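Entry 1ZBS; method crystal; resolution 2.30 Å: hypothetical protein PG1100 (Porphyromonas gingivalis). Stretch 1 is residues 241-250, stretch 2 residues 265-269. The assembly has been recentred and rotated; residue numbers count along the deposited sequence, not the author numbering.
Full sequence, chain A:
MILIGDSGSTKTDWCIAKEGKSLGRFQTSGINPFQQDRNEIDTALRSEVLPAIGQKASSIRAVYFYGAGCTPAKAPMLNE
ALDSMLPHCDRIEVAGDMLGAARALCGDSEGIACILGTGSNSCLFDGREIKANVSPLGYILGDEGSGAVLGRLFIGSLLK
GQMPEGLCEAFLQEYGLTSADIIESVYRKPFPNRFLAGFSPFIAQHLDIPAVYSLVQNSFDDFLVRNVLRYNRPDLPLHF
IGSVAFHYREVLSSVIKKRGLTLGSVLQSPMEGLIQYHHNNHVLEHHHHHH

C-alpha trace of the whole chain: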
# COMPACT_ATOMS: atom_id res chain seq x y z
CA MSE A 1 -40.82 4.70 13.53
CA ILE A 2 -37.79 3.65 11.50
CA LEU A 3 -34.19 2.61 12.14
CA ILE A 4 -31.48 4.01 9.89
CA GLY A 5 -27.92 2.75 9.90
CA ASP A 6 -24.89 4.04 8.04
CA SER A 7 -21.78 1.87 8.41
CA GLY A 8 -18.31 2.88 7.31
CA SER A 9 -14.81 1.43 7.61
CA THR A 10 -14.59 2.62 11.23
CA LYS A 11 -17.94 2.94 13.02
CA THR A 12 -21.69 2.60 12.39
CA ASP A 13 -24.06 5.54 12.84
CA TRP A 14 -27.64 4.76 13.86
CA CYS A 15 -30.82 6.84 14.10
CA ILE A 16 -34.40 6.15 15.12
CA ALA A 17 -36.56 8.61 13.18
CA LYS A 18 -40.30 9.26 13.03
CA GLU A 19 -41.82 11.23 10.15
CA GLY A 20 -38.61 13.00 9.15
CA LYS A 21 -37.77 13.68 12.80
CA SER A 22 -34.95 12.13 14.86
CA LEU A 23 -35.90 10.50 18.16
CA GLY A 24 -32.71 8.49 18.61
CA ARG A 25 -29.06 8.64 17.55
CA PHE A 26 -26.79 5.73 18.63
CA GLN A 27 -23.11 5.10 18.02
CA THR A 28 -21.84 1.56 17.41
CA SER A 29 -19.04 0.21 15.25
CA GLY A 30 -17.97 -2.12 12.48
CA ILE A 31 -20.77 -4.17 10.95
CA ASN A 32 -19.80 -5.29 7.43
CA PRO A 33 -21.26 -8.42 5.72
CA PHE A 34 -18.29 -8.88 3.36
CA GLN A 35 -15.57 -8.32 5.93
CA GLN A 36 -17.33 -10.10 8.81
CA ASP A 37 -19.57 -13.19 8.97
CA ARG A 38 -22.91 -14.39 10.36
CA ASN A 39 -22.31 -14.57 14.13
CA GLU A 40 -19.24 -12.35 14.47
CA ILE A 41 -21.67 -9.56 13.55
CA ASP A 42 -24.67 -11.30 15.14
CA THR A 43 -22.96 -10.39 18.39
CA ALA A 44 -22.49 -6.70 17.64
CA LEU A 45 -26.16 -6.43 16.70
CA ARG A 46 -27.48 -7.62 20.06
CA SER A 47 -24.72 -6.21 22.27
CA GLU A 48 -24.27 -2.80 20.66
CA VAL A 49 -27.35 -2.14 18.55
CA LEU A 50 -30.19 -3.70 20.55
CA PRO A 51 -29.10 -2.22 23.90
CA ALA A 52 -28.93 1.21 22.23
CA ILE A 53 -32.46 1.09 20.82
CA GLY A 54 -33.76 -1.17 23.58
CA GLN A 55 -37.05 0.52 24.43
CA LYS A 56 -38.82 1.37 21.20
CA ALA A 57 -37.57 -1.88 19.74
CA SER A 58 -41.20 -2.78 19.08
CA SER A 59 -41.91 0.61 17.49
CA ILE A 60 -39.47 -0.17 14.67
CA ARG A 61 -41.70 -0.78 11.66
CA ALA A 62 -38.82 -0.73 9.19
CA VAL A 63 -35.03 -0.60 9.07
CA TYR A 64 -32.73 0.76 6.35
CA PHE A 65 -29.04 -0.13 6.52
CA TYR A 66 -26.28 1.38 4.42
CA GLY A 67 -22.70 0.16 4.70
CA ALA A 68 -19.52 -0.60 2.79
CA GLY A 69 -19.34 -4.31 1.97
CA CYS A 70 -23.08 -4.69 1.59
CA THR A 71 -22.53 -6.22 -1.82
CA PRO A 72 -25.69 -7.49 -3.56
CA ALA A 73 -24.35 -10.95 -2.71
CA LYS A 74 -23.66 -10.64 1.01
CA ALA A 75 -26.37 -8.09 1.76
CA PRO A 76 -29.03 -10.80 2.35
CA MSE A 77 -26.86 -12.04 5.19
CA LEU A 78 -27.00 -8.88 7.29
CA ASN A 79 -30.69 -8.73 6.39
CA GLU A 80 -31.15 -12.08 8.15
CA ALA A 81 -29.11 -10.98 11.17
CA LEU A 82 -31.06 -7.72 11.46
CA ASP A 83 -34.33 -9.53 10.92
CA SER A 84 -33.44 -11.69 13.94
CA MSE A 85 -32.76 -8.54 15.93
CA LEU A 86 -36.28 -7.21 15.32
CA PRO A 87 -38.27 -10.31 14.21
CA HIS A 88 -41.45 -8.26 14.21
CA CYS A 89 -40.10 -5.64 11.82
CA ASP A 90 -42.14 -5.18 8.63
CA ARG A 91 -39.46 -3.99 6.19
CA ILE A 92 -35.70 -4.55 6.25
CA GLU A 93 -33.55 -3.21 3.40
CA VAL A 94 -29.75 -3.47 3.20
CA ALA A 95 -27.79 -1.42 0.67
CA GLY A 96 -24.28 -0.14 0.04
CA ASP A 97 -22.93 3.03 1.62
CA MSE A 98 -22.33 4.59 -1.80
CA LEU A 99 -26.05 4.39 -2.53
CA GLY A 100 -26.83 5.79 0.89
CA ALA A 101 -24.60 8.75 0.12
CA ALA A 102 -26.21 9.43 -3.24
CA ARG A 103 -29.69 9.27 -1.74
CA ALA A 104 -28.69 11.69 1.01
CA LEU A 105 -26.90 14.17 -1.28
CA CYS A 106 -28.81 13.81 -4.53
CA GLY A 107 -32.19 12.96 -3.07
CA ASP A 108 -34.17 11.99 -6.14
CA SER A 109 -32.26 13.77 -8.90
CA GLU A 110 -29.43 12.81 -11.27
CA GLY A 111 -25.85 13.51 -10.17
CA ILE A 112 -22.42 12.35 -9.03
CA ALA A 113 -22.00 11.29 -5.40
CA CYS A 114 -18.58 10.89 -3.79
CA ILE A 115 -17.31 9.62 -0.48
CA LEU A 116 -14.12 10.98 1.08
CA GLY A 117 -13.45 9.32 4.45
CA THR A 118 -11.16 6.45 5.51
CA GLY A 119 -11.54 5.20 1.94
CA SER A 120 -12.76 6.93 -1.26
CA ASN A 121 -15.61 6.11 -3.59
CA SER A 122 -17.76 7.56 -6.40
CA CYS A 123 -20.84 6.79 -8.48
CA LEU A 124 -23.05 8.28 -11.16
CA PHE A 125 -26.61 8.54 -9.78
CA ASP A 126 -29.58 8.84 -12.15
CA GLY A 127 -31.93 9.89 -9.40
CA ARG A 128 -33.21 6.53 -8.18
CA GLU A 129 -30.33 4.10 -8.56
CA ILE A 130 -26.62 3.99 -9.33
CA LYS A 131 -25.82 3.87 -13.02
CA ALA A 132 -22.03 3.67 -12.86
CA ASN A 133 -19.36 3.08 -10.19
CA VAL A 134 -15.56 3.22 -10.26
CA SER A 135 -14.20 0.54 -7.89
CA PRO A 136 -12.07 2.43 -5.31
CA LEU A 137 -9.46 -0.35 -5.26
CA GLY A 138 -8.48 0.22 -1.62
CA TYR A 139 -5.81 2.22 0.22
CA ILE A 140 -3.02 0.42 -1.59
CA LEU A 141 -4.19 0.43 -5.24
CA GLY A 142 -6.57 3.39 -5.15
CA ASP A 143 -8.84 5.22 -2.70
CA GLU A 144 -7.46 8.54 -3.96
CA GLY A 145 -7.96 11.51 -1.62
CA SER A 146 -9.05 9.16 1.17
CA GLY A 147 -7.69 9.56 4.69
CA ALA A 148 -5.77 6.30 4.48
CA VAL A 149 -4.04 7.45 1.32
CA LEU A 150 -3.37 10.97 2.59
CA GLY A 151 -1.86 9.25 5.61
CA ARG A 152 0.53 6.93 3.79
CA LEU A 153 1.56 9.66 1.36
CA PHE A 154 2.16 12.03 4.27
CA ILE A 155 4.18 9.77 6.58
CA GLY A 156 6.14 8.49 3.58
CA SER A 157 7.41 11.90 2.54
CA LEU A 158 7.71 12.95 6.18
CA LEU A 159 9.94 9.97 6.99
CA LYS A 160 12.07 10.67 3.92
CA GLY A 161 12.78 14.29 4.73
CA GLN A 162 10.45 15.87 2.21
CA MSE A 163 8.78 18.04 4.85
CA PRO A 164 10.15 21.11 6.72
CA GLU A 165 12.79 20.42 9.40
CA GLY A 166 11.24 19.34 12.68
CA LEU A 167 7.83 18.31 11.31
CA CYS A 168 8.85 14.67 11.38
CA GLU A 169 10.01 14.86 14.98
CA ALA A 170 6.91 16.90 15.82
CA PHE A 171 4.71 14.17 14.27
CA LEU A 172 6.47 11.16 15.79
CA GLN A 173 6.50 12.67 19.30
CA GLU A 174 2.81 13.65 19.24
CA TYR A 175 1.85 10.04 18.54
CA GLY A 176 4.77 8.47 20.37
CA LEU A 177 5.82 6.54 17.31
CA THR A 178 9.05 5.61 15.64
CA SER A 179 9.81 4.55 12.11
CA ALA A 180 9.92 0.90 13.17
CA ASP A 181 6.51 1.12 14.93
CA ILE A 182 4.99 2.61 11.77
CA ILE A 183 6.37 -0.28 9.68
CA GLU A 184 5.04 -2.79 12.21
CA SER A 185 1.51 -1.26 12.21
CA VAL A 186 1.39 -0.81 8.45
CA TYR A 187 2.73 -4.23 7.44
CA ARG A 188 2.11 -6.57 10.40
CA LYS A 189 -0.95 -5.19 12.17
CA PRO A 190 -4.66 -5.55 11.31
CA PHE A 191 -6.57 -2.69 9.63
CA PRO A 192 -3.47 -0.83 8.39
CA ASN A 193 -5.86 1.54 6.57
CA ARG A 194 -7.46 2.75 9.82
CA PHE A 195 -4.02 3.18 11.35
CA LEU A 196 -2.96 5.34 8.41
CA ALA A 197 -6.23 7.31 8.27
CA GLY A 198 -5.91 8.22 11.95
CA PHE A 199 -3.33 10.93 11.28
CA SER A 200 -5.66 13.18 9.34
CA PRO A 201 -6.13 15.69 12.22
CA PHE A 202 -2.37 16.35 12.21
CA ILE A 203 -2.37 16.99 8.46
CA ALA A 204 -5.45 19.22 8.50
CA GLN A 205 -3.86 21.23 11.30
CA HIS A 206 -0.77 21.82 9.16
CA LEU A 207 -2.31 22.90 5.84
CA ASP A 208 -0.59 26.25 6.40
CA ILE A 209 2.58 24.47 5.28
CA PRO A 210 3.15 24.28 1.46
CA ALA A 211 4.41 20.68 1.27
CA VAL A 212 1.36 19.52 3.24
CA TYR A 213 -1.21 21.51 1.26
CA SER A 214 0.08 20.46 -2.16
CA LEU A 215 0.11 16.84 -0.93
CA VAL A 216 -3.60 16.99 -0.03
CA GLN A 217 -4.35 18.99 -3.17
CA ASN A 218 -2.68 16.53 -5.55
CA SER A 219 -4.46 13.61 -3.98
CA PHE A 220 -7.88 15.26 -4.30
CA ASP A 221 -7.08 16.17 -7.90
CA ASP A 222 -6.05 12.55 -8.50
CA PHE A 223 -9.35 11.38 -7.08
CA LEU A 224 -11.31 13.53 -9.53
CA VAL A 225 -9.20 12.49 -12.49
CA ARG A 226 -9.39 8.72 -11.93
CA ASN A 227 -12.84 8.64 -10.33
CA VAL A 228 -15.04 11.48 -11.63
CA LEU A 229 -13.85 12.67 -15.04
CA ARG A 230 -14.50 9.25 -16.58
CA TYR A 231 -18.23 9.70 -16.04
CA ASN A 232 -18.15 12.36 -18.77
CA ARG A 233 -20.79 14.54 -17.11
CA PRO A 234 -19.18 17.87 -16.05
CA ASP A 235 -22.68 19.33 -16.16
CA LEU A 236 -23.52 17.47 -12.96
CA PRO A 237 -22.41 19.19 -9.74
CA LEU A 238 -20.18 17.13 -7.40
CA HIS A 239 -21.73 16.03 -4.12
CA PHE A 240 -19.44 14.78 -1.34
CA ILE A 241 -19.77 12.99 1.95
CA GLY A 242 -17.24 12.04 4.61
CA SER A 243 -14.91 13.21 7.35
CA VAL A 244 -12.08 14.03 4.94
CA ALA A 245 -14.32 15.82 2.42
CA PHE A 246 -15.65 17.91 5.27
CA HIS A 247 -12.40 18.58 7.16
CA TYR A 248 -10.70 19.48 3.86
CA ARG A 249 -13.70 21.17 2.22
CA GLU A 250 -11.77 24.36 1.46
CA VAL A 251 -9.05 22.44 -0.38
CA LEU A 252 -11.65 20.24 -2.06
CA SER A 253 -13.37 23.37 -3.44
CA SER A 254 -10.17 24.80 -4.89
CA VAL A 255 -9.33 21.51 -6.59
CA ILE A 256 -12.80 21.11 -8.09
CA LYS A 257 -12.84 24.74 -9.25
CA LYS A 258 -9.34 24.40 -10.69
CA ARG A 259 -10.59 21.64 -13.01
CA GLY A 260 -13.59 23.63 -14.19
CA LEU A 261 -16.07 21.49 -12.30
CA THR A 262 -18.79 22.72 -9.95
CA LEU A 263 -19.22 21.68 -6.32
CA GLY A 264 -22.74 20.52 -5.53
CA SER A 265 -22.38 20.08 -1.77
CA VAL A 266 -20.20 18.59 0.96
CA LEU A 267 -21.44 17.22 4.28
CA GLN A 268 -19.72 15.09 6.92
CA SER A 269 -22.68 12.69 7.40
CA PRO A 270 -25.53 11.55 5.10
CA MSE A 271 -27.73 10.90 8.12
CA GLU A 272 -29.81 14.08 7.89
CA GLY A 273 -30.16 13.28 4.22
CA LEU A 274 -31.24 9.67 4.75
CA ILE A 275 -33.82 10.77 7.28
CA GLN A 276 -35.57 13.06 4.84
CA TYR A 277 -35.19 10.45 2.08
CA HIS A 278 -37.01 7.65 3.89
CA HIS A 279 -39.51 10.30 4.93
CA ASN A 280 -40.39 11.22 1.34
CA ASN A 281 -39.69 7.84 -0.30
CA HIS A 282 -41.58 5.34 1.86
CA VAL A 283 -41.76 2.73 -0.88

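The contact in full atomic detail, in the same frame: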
# COMPACT_ATOMS: atom_id res chain seq x y z
N ILE A 241 -19.43 13.37 0.59
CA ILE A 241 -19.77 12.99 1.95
C ILE A 241 -18.49 12.47 2.61
O ILE A 241 -17.57 12.03 1.93
CB ILE A 241 -20.89 11.93 1.95
CG1 ILE A 241 -21.80 12.17 3.14
CG2 ILE A 241 -20.31 10.52 1.97
CD1 ILE A 241 -22.73 13.37 2.93
N GLY A 242 -18.42 12.55 3.93
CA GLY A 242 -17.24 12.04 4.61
C GLY A 242 -16.43 13.01 5.45
O GLY A 242 -16.40 14.21 5.20
N SER A 243 -15.74 12.44 6.43
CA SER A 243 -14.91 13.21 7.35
C SER A 243 -13.81 13.99 6.64
O SER A 243 -13.58 15.15 6.95
CB SER A 243 -14.32 12.28 8.41
OG SER A 243 -13.80 11.09 7.82
N VAL A 244 -13.15 13.36 5.68
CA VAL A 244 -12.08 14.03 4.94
C VAL A 244 -12.60 15.11 4.00
O VAL A 244 -11.98 16.18 3.86
CB VAL A 244 -11.25 13.02 4.13
CG1 VAL A 244 -10.30 13.76 3.20
CG2 VAL A 244 -10.46 12.11 5.08
N ALA A 245 -13.73 14.84 3.33
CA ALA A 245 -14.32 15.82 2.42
C ALA A 245 -14.70 17.05 3.22
O ALA A 245 -14.51 18.19 2.78
CB ALA A 245 -15.55 15.24 1.73
N PHE A 246 -15.24 16.82 4.41
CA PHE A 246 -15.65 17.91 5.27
C PHE A 246 -14.41 18.64 5.80
O PHE A 246 -14.19 19.80 5.46
CB PHE A 246 -16.48 17.36 6.43
CG PHE A 246 -17.15 18.43 7.24
CD1 PHE A 246 -17.94 19.40 6.62
CD2 PHE A 246 -16.97 18.49 8.62
CE1 PHE A 246 -18.53 20.42 7.35
CE2 PHE A 246 -17.55 19.51 9.37
CZ PHE A 246 -18.34 20.48 8.73
N HIS A 247 -13.59 17.96 6.59
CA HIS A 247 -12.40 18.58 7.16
C HIS A 247 -11.49 19.29 6.14
O HIS A 247 -10.76 20.22 6.50
CB HIS A 247 -11.58 17.55 7.94
CG HIS A 247 -12.32 16.97 9.12
ND1 HIS A 247 -13.13 17.74 9.92
CD2 HIS A 247 -12.38 15.71 9.61
CE1 HIS A 247 -13.66 16.97 10.86
NE2 HIS A 247 -13.22 15.74 10.69
N TYR A 248 -11.54 18.87 4.89
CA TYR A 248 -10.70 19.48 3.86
C TYR A 248 -11.54 20.19 2.79
O TYR A 248 -11.05 20.46 1.68
CB TYR A 248 -9.84 18.41 3.20
CG TYR A 248 -8.83 17.78 4.14
CD1 TYR A 248 -7.56 18.32 4.29
CD2 TYR A 248 -9.15 16.65 4.88
CE1 TYR A 248 -6.63 17.76 5.17
CE2 TYR A 248 -8.24 16.08 5.76
CZ TYR A 248 -6.98 16.63 5.90
OH TYR A 248 -6.07 16.06 6.75
N ARG A 249 -12.79 20.51 3.14
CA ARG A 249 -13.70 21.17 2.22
C ARG A 249 -13.09 22.33 1.45
O ARG A 249 -13.23 22.41 0.24
CB ARG A 249 -14.98 21.64 2.96
CG ARG A 249 -14.77 22.52 4.18
CD ARG A 249 -16.11 23.00 4.73
NE ARG A 249 -15.97 23.77 5.95
CZ ARG A 249 -15.67 23.25 7.14
NH1 ARG A 249 -15.49 21.94 7.27
NH2 ARG A 249 -15.53 24.04 8.20
N GLU A 250 -12.39 23.23 2.14
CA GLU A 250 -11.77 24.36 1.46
C GLU A 250 -10.89 23.87 0.32
O GLU A 250 -11.06 24.29 -0.82
CB GLU A 250 -10.91 25.18 2.43
CG GLU A 250 -11.66 25.97 3.51
CD GLU A 250 -12.37 25.10 4.53
OE1 GLU A 250 -11.86 24.00 4.85
OE2 GLU A 250 -13.44 25.53 5.03
N SER A 265 -22.27 19.96 -3.22
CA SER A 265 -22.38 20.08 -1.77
C SER A 265 -21.43 19.11 -1.07
O SER A 265 -21.04 18.09 -1.64
CB SER A 265 -23.81 19.77 -1.30
OG SER A 265 -24.11 18.39 -1.43
N VAL A 266 -21.05 19.44 0.16
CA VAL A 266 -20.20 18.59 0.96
C VAL A 266 -20.71 18.59 2.39
O VAL A 266 -20.89 19.65 2.98
CB VAL A 266 -18.70 19.04 0.93
CG1 VAL A 266 -18.59 20.52 1.22
CG2 VAL A 266 -17.90 18.23 1.94
N LEU A 267 -20.95 17.40 2.92
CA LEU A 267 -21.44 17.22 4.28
C LEU A 267 -20.66 16.07 4.92
O LEU A 267 -20.27 15.12 4.24
CB LEU A 267 -22.93 16.88 4.27
CG LEU A 267 -23.97 18.00 4.12
CD1 LEU A 267 -25.37 17.39 3.99
CD2 LEU A 267 -23.91 18.92 5.33
N GLN A 268 -20.45 16.14 6.23
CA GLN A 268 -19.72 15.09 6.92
C GLN A 268 -20.50 13.77 6.94
O GLN A 268 -19.96 12.71 6.60
CB GLN A 268 -19.36 15.54 8.34
CG GLN A 268 -18.64 14.48 9.16
CD GLN A 268 -17.80 15.06 10.30
OE1 GLN A 268 -18.21 16.00 10.98
NE2 GLN A 268 -16.61 14.48 10.51
N SER A 269 -21.79 13.85 7.30
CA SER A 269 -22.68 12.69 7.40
C SER A 269 -23.89 12.75 6.46
O SER A 269 -24.37 13.83 6.12
CB SER A 269 -23.18 12.54 8.85
OG SER A 269 -24.31 11.68 8.95

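The two stretches meet where a short piece of parallel sheet gives way to a helix. Ile 241 and Leu 267 form a parallel beta bridge, with their CA atoms 5.1 Å apart, and the register carries on to Gly 242 and Gln 268, whose CA atoms are 4.6 Å apart. Beyond this point stretch 1 turns into the helix 243-247, with Gly 242 at its N-cap position, while the strand of stretch 2 ends at Leu 267.

Polar backbone contact across the pair centres on one donor. Gly 242 N lies 3.1 Å from Gln 268 O and 3.2 Å from Leu 267 O, but the N-H...O angles are 135° and 130°, so both hydrogen bonds are weak: the N-H is shared between two successive carbonyls and points squarely at neither. Leu 267 O also receives a CA-H...O contact from Ile 241 CA, at 3.2 Å with an angle of 153° at the hydrogen, which is straighter than either N-H bond.

Gly 242 has phi/psi of 121/153, a conformation in which a CB would be jammed against the carbonyl O of Ile 241. The backbone itself therefore calls for glycine; stretch 2 does not, since an ideal CB would point away from it and lie 4.9 Å from Gln 268 O. The helix that follows is documented by the backbone hydrogen bonds from Phe 246 N to Gly 242 O (3.0 Å) and from His 247 N to Ser 243 O (2.8 Å).

Among the side chains, Ile 241 and Leu 267 lie on the same face of the sheet, as expected for bridge partners in parallel strands, and Ile 241 CD1 packs 3.8 Å from Leu 267 CB. The same methyl reaches further along stretch 2, with Ile 241 CD1 3.6 Å from Ser 269 O.

Val 266 points toward stretch 1 and meets the helix. Its CG2 is 3.8 Å from Ala 245 CB, an apolar contact between two side chains directed at each other's stretch, and Val 266 CG2 also lies 3.5 Å from Ala 245 O. A looser approach, Arg 249 CB to Val 266 CG1 at 4.2 Å, involves the base of the arginine; the end of that side chain leads away, and Arg 249 NH1 donates a weak hydrogen bond to Phe 246 O (3.1 Å, 134°) within its own stretch.

Gln 268 has the largest area covered by the opposing stretch, 111 Å² of the whole residue. With chi1 and chi2 both t, its extended side chain carries the amide to the helix, where Gln 268 OE1 is 3.6 Å from Phe 246 CD2 and Gln 268 NE2 is 3.6 Å from His 247 NE2. Both approaches to the rings are oblique. Gln 268 NE2 also lies 3.8 Å from Ser 243 CB. These are packing contacts, so the amide fills space beside the helix without a hydrogen bond to stretch 1.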